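Local coordinates for glycosylation Associate Protein 3 (Streptococcus agalactiae serotype V, PDB 6OYC) that probably takes part, with its partners in the Gap123 complex, in the glycosylation and accessory Sec secretion of serine-rich adhesins, at residues S299-N302 with L303-M306. Numbering follows the deposited sequence.
Sequences SSLN and LVSM. With GOL (glycerol), chain Q.
Leu301 and Val304 meet along one face of a short turn of chain. Val304 N gives its hydrogen to Leu301 O at 3.0 Å. The bond is bent, 144° at the hydrogen. Val304 CG2 sits beside Leu301 O at 3.3 Å. A chi1 of -61° sends CG1 opposite the carbonyl carbon and leaves CG2 wedged against the backbone. Val304 CG2 reaches Leu301 CD2 at 4.3 Å, a light apolar touch.

One residue on, Ser305 N gives a straighter bond to Asn302 O, 3.2 Å and 169°. Ser305 is the buried, tight part of the contact. Its hydroxyl bonds to the backbone N of Phe255, which ties the turn to the loop between strand 248-251 and helix 258-262.

The other side is loose and exposed. There a glycerol, probably a crystallisation additive, puts its O2 between Ser299 O and Leu303 N, which at 4.7 Å are too far apart to bond directly. Glycerol O2 bonds to Ser299 O at 3.0 Å and accepts from Leu303 N at 3.0 Å. Leu303 CB lies 3.6 Å from glycerol O2.

These i to i+3 bonds are those of a 3-10-like turn after strand 289-291. The glycerol bridge suggests that water could take the place of O2 between Ser299 O and Leu303 N.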
loop_
_atom_site.group_PDB
_atom_site.type_symbol
_atom_site.label_atom_id
_atom_site.label_comp_id
_atom_site.label_asym_id
_atom_site.label_seq_id
_atom_site.Cartn_x
_atom_site.Cartn_y
_atom_site.Cartn_z
ATOM N N SER C 299 -21.989 -10.050 7.217
ATOM C CA SER C 299 -21.756 -10.047 5.778
ATOM C C SER C 299 -21.911 -8.658 5.173
ATOM O O SER C 299 -21.348 -8.403 4.107
ATOM C CB SER C 299 -22.692 -11.036 5.077
ATOM O OG SER C 299 -24.005 -10.522 4.918
ATOM N N SER C 300 -22.640 -7.751 5.835
ATOM C CA SER C 300 -22.700 -6.370 5.371
ATOM C C SER C 300 -21.328 -5.719 5.380
ATOM O O SER C 300 -21.133 -4.715 4.691
ATOM C CB SER C 300 -23.643 -5.520 6.236
ATOM O OG SER C 300 -25.012 -5.872 6.068
ATOM N N LEU C 301 -20.378 -6.250 6.153
ATOM C CA LEU C 301 -19.054 -5.648 6.198
ATOM C C LEU C 301 -18.204 -5.955 4.965
ATOM O O LEU C 301 -17.197 -5.266 4.757
ATOM C CB LEU C 301 -18.305 -6.086 7.463
ATOM C CG LEU C 301 -18.752 -5.505 8.817
ATOM C CD1 LEU C 301 -17.836 -6.003 9.919
ATOM C CD2 LEU C 301 -18.823 -3.947 8.812
ATOM N N ASN C 302 -18.574 -6.953 4.149
ATOM C CA ASN C 302 -17.758 -7.301 2.985
ATOM C C ASN C 302 -17.537 -6.101 2.077
ATOM O O ASN C 302 -16.421 -5.887 1.584
ATOM C CB ASN C 302 -18.406 -8.432 2.184
ATOM C CG ASN C 302 -18.184 -9.785 2.815
ATOM O OD1 ASN C 302 -19.140 -10.518 3.071
ATOM N ND2 ASN C 302 -16.929 -10.122 3.082
ATOM N N LEU C 303 -18.599 -5.323 1.827
ATOM C CA LEU C 303 -18.496 -4.156 0.951
ATOM C C LEU C 303 -17.285 -3.306 1.309
ATOM O O LEU C 303 -16.573 -2.833 0.427
ATOM C CB LEU C 303 -19.781 -3.317 1.042
ATOM C CG LEU C 303 -19.779 -2.067 0.182
ATOM C CD1 LEU C 303 -19.705 -2.434 -1.310
ATOM C CD2 LEU C 303 -21.012 -1.218 0.474
ATOM N N VAL C 304 -17.006 -3.156 2.605
ATOM C CA VAL C 304 -16.049 -2.183 3.110
ATOM C C VAL C 304 -14.820 -2.830 3.747
ATOM O O VAL C 304 -14.041 -2.134 4.403
ATOM C CB VAL C 304 -16.719 -1.220 4.114
ATOM C CG1 VAL C 304 -17.844 -0.433 3.456
ATOM C CG2 VAL C 304 -17.224 -1.993 5.353
ATOM N N SER C 305 -14.606 -4.138 3.571
ATOM C CA SER C 305 -13.643 -4.808 4.464
ATOM C C SER C 305 -12.206 -4.325 4.274
ATOM O O SER C 305 -11.383 -4.543 5.175
ATOM C CB SER C 305 -13.682 -6.337 4.305
ATOM O OG SER C 305 -13.380 -6.730 2.975
ATOM N N MET C 306 -11.885 -3.670 3.141
ATOM C CA MET C 306 -10.546 -3.117 2.924
ATOM C C MET C 306 -10.292 -1.809 3.670
ATOM O O MET C 306 -9.148 -1.342 3.689
ATOM C CB MET C 306 -10.292 -2.887 1.428
ATOM C CG MET C 306 -10.956 -1.603 0.841
ATOM S SD MET C 306 -12.762 -1.734 0.815
ATOM C CE MET C 306 -13.006 -3.033 -0.381
HETATM C C1 GOL Q . -21.541 -6.492 -0.708
HETATM O O1 GOL Q . -20.193 -6.936 -0.713
HETATM C C2 GOL Q . -22.142 -6.925 0.677
HETATM O O2 GOL Q . -21.355 -6.506 1.769
HETATM C C3 GOL Q . -23.554 -6.308 0.723
HETATM O O3 GOL Q . -24.138 -6.814 1.899
#